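Local coordinates for protein ATP-citrate lyase beta-subunit (Chlorobium limicola, PDB 6HXJ) that probably serves as one subunit of ATP-citrate lyase, which uses ATP and coenzyme A to cleave citrate into acetyl-CoA and oxaloacetate, at residues I240-I243 / D244-K248; A299-A302 / L303-I307. All coordinates share one frame; numbering follows the deposited sequence.

How the contacts relate
Both contacts are one-turn contacts within single helices of the citrate-binding region, which belongs to the succinyl-CoA synthetase family. Contact 1 closes helix 235-246. Contact 2 follows it along the chain in helix 297-309, after strands 250-255, 261-266 and 287-292 and helix 268-280. Their centres lie about 12 Å apart and the two helices pack directly: Ile243 CG2 reaches Ala299 CB at 3.5 Å, Ile243 CD1 meets Ala302 CB at 3.7 Å, and Ile240 CD1 leans on Leu303 CD1 at 3.9 Å. Both also rest on strand 250-255, an edge strand, within this chain, of a mixed sheet. This isoleucine packing joins the helix that ends near a bound coenzyme A to the buried contact 2.

Contact 1 of 2, residues I240-I243 / D244-K248; sequences IMEI and DSRIK. With COA (coenzyme A), chain B.
Ile243 and Asp244 meet at the C-terminal end of helix 235-246, where i to i+4 bonding runs out before a loop. Ile243 CB lies 3.3 Å from Asp244 N, while its CG1 branch, anti to the carbonyl carbon, leads off this turn toward helix 297-309. Asp244 N donates to Ile240 O at 3.0 Å, a regular helical bond, and Asp244 CB sits near the same oxygen. One turn on, Ile247 N makes only a weak bond to Ile243 O, and at Ile247 the chain leaves helical angles; its CG1 and CG2 both approach that oxygen. Glu242 O is gripped twice from one face of its plane, by Arg246 N at 3.3 Å and by Ser245 OG at 2.7 Å. With chi1 at 64° the Ser245 hydroxyl folds back between its own N and carbonyl carbon to reach it. The Glu242 and Arg246 side chains run side by side. Glu242 OE1 stands 4.4 Å from Arg246 NE, but no N-H points at it, and any attraction is probably one of charge at a distance. Asp244 OD2 instead makes weak hydrogen bonds to Val251 N and Ser250 OG. Beyond the helix end, the extended Lys248 chain brings NZ to 3.5 Å from C5B of coenzyme A.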
ATOM      1  N   ILE A 240      -8.455  25.296  47.282  1.00115.16           N
ATOM      2  CA  ILE A 240      -9.403  24.186  47.168  1.00111.22           C
ATOM      3  C   ILE A 240     -10.528  24.517  46.166  1.00115.66           C
ATOM      4  O   ILE A 240     -10.927  23.613  45.430  1.00113.85           O
ATOM      5  CB  ILE A 240      -9.930  23.724  48.563  1.00111.54           C
ATOM      6  CG1 ILE A 240      -8.774  23.314  49.524  1.00112.44           C
ATOM      7  CG2 ILE A 240     -10.990  22.612  48.486  1.00108.46           C
ATOM      8  CD1 ILE A 240      -7.867  22.022  49.148  1.00119.54           C
ATOM      9  N   MET A 241     -11.027  25.793  46.133  1.00113.70           N
ATOM     10  CA  MET A 241     -12.075  26.278  45.214  1.00114.54           C
ATOM     11  C   MET A 241     -11.573  26.275  43.758  1.00119.13           C
ATOM     12  O   MET A 241     -12.355  26.039  42.829  1.00118.82           O
ATOM     13  CB  MET A 241     -12.534  27.703  45.566  1.00120.46           C
ATOM     14  CG  MET A 241     -13.209  27.845  46.893  1.00123.67           C
ATOM     15  SD  MET A 241     -13.878  29.527  47.076  1.00132.94           S
ATOM     16  CE  MET A 241     -15.347  29.503  45.875  1.00129.47           C
ATOM     17  N   GLU A 242     -10.277  26.555  43.566  1.00116.68           N
ATOM     18  CA  GLU A 242      -9.609  26.562  42.266  1.00118.65           C
ATOM     19  C   GLU A 242      -9.569  25.115  41.744  1.00116.00           C
ATOM     20  O   GLU A 242      -9.933  24.840  40.590  1.00115.46           O
ATOM     21  CB  GLU A 242      -8.185  27.166  42.446  1.00123.92           C
ATOM     22  CG  GLU A 242      -7.237  27.048  41.252  1.00144.82           C
ATOM     23  CD  GLU A 242      -5.765  26.794  41.555  1.00173.65           C
ATOM     24  OE1 GLU A 242      -5.137  26.017  40.797  1.00166.62           O
ATOM     25  OE2 GLU A 242      -5.236  27.373  42.534  1.00169.81           O
ATOM     26  N   ILE A 243      -9.140  24.200  42.637  1.00108.16           N
ATOM     27  CA  ILE A 243      -9.053  22.769  42.360  1.00104.70           C
ATOM     28  C   ILE A 243     -10.425  22.231  41.919  1.00107.87           C
ATOM     29  O   ILE A 243     -10.498  21.548  40.906  1.00107.37           O
ATOM     30  CB  ILE A 243      -8.427  21.964  43.538  1.00104.34           C
ATOM     31  CG1 ILE A 243      -6.923  22.277  43.657  1.00106.70           C
ATOM     32  CG2 ILE A 243      -8.604  20.446  43.305  1.00100.67           C
ATOM     33  CD1 ILE A 243      -6.337  22.034  44.988  1.00109.22           C
ATOM     34  N   ASP A 244     -11.502  22.598  42.645  1.00103.78           N
ATOM     35  CA  ASP A 244     -12.878  22.187  42.373  1.00101.35           C
ATOM     36  C   ASP A 244     -13.363  22.653  41.004  1.00104.15           C
ATOM     37  O   ASP A 244     -13.908  21.835  40.267  1.00101.95           O
ATOM     38  CB  ASP A 244     -13.831  22.644  43.500  1.00103.22           C
ATOM     39  CG  ASP A 244     -15.210  21.997  43.574  1.00124.05           C
ATOM     40  OD1 ASP A 244     -15.595  21.287  42.614  1.00127.27           O
ATOM     41  OD2 ASP A 244     -15.915  22.221  44.579  1.00133.19           O
ATOM     42  N   SER A 245     -13.167  23.940  40.658  1.00102.76           N
ATOM     43  CA  SER A 245     -13.602  24.492  39.371  1.00105.53           C
ATOM     44  C   SER A 245     -13.011  23.738  38.164  1.00109.45           C
ATOM     45  O   SER A 245     -13.717  23.485  37.183  1.00109.70           O
ATOM     46  CB  SER A 245     -13.272  25.981  39.297  1.00114.60           C
ATOM     47  OG  SER A 245     -11.874  26.201  39.341  1.00129.08           O
ATOM     48  N   ARG A 246     -11.725  23.363  38.269  1.00105.10           N
ATOM     49  CA  ARG A 246     -10.984  22.643  37.242  1.00104.86           C
ATOM     50  C   ARG A 246     -11.444  21.191  37.111  1.00101.95           C
ATOM     51  O   ARG A 246     -11.358  20.647  36.022  1.00102.91           O
ATOM     52  CB  ARG A 246      -9.465  22.717  37.528  1.00106.18           C
ATOM     53  CG  ARG A 246      -8.866  24.118  37.320  1.00120.78           C
ATOM     54  CD  ARG A 246      -7.514  24.309  37.999  1.00141.85           C
ATOM     55  NE  ARG A 246      -6.383  23.904  37.154  1.00158.38           N
ATOM     56  CZ  ARG A 246      -5.647  22.810  37.347  1.00167.47           C
ATOM     57  NH1 ARG A 246      -5.908  21.995  38.364  1.00149.58           N
ATOM     58  NH2 ARG A 246      -4.639  22.526  36.529  1.00148.66           N
ATOM     59  N   ILE A 247     -11.933  20.565  38.197  1.00 92.75           N
ATOM     60  CA  ILE A 247     -12.300  19.142  38.208  1.00 87.69           C
ATOM     61  C   ILE A 247     -13.799  18.877  38.023  1.00 91.88           C
ATOM     62  O   ILE A 247     -14.622  19.682  38.442  1.00 93.19           O
ATOM     63  CB  ILE A 247     -11.744  18.359  39.441  1.00 86.61           C
ATOM     64  CG1 ILE A 247     -12.403  18.765  40.766  1.00 83.85           C
ATOM     65  CG2 ILE A 247     -10.230  18.434  39.528  1.00 89.41           C
ATOM     66  CD1 ILE A 247     -12.492  17.626  41.772  1.00 83.45           C
ATOM     67  N   LYS A 248     -14.143  17.693  37.450  1.00 86.99           N
ATOM     68  CA  LYS A 248     -15.526  17.260  37.227  1.00 84.99           C
ATOM     69  C   LYS A 248     -16.209  16.890  38.542  1.00 88.15           C
ATOM     70  O   LYS A 248     -17.410  17.171  38.713  1.00 86.34           O
ATOM     71  CB  LYS A 248     -15.603  16.147  36.183  1.00 85.88           C
ATOM     72  CG  LYS A 248     -15.683  16.686  34.757  1.00107.46           C
ATOM     73  CD  LYS A 248     -15.244  15.658  33.731  1.00124.89           C
ATOM     74  CE  LYS A 248     -14.771  16.274  32.424  1.00136.59           C
ATOM     75  NZ  LYS A 248     -14.199  15.255  31.494  1.00138.37           N
TER
HETATM   76  N1A COA B1001      -6.041  15.249  23.937  1.00 66.76           N
HETATM   77  C2A COA B1001      -6.432  16.228  24.757  1.00 63.77           C
HETATM   78  N3A COA B1001      -7.451  16.235  25.618  1.00 67.45           N
HETATM   79  C4A COA B1001      -8.138  15.082  25.568  1.00 70.54           C
HETATM   80  C5A COA B1001      -7.867  13.994  24.756  1.00 71.78           C
HETATM   81  C6A COA B1001      -6.735  14.089  23.926  1.00 68.46           C
HETATM   82  N6A COA B1001      -6.252  13.069  23.222  1.00 69.26           N
HETATM   83  N7A COA B1001      -8.795  12.982  24.965  1.00 73.99           N
HETATM   84  C8A COA B1001      -9.576  13.465  25.901  1.00 71.30           C
HETATM   85  N9A COA B1001      -9.243  14.733  26.306  1.00 72.93           N
HETATM   86  C1B COA B1001      -9.950  15.568  27.274  1.00 79.66           C
HETATM   87  C2B COA B1001     -11.415  15.841  26.918  1.00 78.11           C
HETATM   88  O2B COA B1001     -11.557  16.927  26.005  1.00 71.54           O
HETATM   89  C3B COA B1001     -12.015  16.038  28.310  1.00 82.68           C
HETATM   90  O3B COA B1001     -11.722  17.368  28.791  1.00 86.04           O
HETATM   91  P3B COA B1001     -12.747  18.617  29.022  1.00 89.00           P
HETATM   92  O7A COA B1001     -12.337  19.204  30.391  1.00 94.67           O
HETATM   93  O8A COA B1001     -14.185  18.115  29.158  1.00 87.22           O
HETATM   94  O9A COA B1001     -12.564  19.584  27.914  1.00 89.90           O
HETATM   95  C4B COA B1001     -11.227  15.062  29.186  1.00 87.74           C
HETATM   96  O4B COA B1001      -9.955  14.900  28.523  1.00 86.56           O
HETATM   97  C5B COA B1001     -11.834  13.703  29.458  1.00 98.82           C
HETATM   98  O5B COA B1001     -13.021  13.516  28.648  1.00112.03           O
HETATM   99  P1A COA B1001     -13.348  12.507  27.388  1.00122.57           P
HETATM  100  O1A COA B1001     -13.914  13.166  26.177  1.00122.75           O
HETATM  101  O2A COA B1001     -12.153  11.592  27.105  1.00119.95           O
HETATM  102  O3A COA B1001     -14.469  11.660  28.139  1.00132.68           O
HETATM  103  P2A COA B1001     -14.431  10.394  29.103  1.00140.22           P
HETATM  104  O4A COA B1001     -14.567  10.925  30.562  1.00140.94           O
HETATM  105  O5A COA B1001     -15.398   9.386  28.625  1.00140.72           O
HETATM  106  O6A COA B1001     -12.954   9.773  28.975  1.00141.61           O

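Contact 2 of 2, residues A299-A302 / L303-I307; sequences AVEA and LTETI
Glu305 lies over the preceding turn of helix 297-309, and its side chain runs alongside that of Glu301, an i to i+4 helical pair. Its CB stands 3.4 Å from Glu301 O. CG, placed beside its own backbone N by a chi1 of -80°, passes the same oxygen at 3.3 Å, and CD lies 3.8 Å from it. At the tip, Glu305 OE2 comes to 3.4 Å from Glu301 OE1 and lies as close to Glu301 CG, the two carboxylates being turned 75° to each other. No hydrogen bond joins these like charges, and their closeness could raise the proton affinity of either group. The other oxygen, Glu305 OE1, has a long, weak ion pair with Arg309. In the backbone, Glu305 N donates to Glu301 O at 2.9 Å. Two threonines fold their hydroxyls back onto the carbonyl four residues earlier, as is common in helices, each adding a second donor to the oxygen already bonded by its own N. Thr304 OG1 reaches Val300 O at 2.8 Å from above the carbonyl plane, while Thr306 OG1 and N take Ala302 O from opposite faces, OG1 at 2.7 Å. The helix packs on helix 328-344 through Val300 and Thr304 on Ile335, on helix 235-246 through Thr306 on Ala236, and on the mixed sheet through Leu303 on strand 250-255 and Thr304 on Leu264 of strand 261-266.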
ATOM      1  N   ALA A 299      -6.665  15.781  43.570  1.00 95.26           N
ATOM      2  CA  ALA A 299      -7.508  16.777  44.233  1.00 94.87           C
ATOM      3  C   ALA A 299      -7.826  16.346  45.680  1.00 97.83           C
ATOM      4  O   ALA A 299      -7.878  17.175  46.594  1.00 97.47           O
ATOM      5  CB  ALA A 299      -8.790  16.967  43.433  1.00 94.21           C
ATOM      6  N   VAL A 300      -8.033  15.036  45.861  1.00 93.55           N
ATOM      7  CA  VAL A 300      -8.317  14.413  47.149  1.00 92.77           C
ATOM      8  C   VAL A 300      -7.041  14.505  47.988  1.00102.69           C
ATOM      9  O   VAL A 300      -7.135  14.828  49.163  1.00103.11           O
ATOM     10  CB  VAL A 300      -8.812  12.956  47.011  1.00 93.76           C
ATOM     11  CG1 VAL A 300      -9.079  12.329  48.368  1.00 91.59           C
ATOM     12  CG2 VAL A 300     -10.069  12.879  46.151  1.00 92.23           C
ATOM     13  N   GLU A 301      -5.854  14.260  47.374  1.00101.93           N
ATOM     14  CA  GLU A 301      -4.541  14.349  48.017  1.00104.02           C
ATOM     15  C   GLU A 301      -4.303  15.800  48.459  1.00105.63           C
ATOM     16  O   GLU A 301      -3.833  16.033  49.580  1.00106.36           O
ATOM     17  CB  GLU A 301      -3.445  13.861  47.048  1.00108.07           C
ATOM     18  CG  GLU A 301      -2.059  13.715  47.645  1.00126.67           C
ATOM     19  CD  GLU A 301      -1.019  13.108  46.719  1.00162.96           C
ATOM     20  OE1 GLU A 301       0.167  13.065  47.124  1.00170.78           O
ATOM     21  OE2 GLU A 301      -1.387  12.636  45.615  1.00156.01           O
ATOM     22  N   ALA A 302      -4.689  16.765  47.593  1.00 98.26           N
ATOM     23  CA  ALA A 302      -4.575  18.196  47.848  1.00 97.67           C
ATOM     24  C   ALA A 302      -5.391  18.554  49.098  1.00 98.35           C
ATOM     25  O   ALA A 302      -4.891  19.254  49.993  1.00 96.20           O
ATOM     26  CB  ALA A 302      -5.080  18.969  46.637  1.00 98.74           C
ATOM     27  N   LEU A 303      -6.637  17.988  49.175  1.00 93.61           N
ATOM     28  CA  LEU A 303      -7.570  18.194  50.288  1.00 92.22           C
ATOM     29  C   LEU A 303      -7.047  17.593  51.589  1.00 93.81           C
ATOM     30  O   LEU A 303      -7.077  18.268  52.620  1.00 92.69           O
ATOM     31  CB  LEU A 303      -8.966  17.663  49.947  1.00 90.15           C
ATOM     32  CG  LEU A 303     -10.152  18.104  50.867  1.00 94.11           C
ATOM     33  CD1 LEU A 303     -10.125  19.608  51.197  1.00 96.45           C
ATOM     34  CD2 LEU A 303     -11.474  17.778  50.238  1.00 93.91           C
ATOM     35  N   THR A 304      -6.537  16.341  51.522  1.00 90.03           N
ATOM     36  CA  THR A 304      -5.948  15.607  52.647  1.00 90.51           C
ATOM     37  C   THR A 304      -4.803  16.414  53.225  1.00 98.26           C
ATOM     38  O   THR A 304      -4.799  16.645  54.428  1.00 99.26           O
ATOM     39  CB  THR A 304      -5.481  14.191  52.209  1.00 99.26           C
ATOM     40  OG1 THR A 304      -6.568  13.497  51.610  1.00100.59           O
ATOM     41  CG2 THR A 304      -4.912  13.365  53.351  1.00 98.15           C
ATOM     42  N   GLU A 305      -3.869  16.871  52.365  1.00 96.93           N
ATOM     43  CA  GLU A 305      -2.691  17.653  52.726  1.00 99.83           C
ATOM     44  C   GLU A 305      -3.055  18.916  53.510  1.00104.13           C
ATOM     45  O   GLU A 305      -2.503  19.129  54.593  1.00106.12           O
ATOM     46  CB  GLU A 305      -1.832  17.935  51.493  1.00103.25           C
ATOM     47  CG  GLU A 305      -0.980  16.718  51.162  1.00113.82           C
ATOM     48  CD  GLU A 305      -0.118  16.784  49.915  1.00139.80           C
ATOM     49  OE1 GLU A 305       0.380  17.885  49.582  1.00141.80           O
ATOM     50  OE2 GLU A 305       0.107  15.712  49.303  1.00127.99           O
ATOM     51  N   THR A 306      -4.056  19.674  53.022  1.00 98.73           N
ATOM     52  CA  THR A 306      -4.586  20.894  53.643  1.00 99.15           C
ATOM     53  C   THR A 306      -5.089  20.621  55.081  1.00103.09           C
ATOM     54  O   THR A 306      -4.781  21.393  55.999  1.00102.85           O
ATOM     55  CB  THR A 306      -5.732  21.455  52.755  1.00104.29           C
ATOM     56  OG1 THR A 306      -5.315  21.555  51.397  1.00105.26           O
ATOM     57  CG2 THR A 306      -6.268  22.797  53.229  1.00103.01           C
ATOM     58  N   ILE A 307      -5.850  19.513  55.259  1.00 99.16           N
ATOM     59  CA  ILE A 307      -6.447  19.098  56.536  1.00 98.83           C
ATOM     60  C   ILE A 307      -5.363  18.752  57.571  1.00108.31           C
ATOM     61  O   ILE A 307      -5.489  19.107  58.744  1.00108.62           O
ATOM     62  CB  ILE A 307      -7.497  17.980  56.307  1.00 98.55           C
ATOM     63  CG1 ILE A 307      -8.718  18.603  55.604  1.00 97.32           C
ATOM     64  CG2 ILE A 307      -7.960  17.312  57.628  1.00 98.26           C
ATOM     65  CD1 ILE A 307      -9.460  17.701  54.766  1.00103.05           C
TER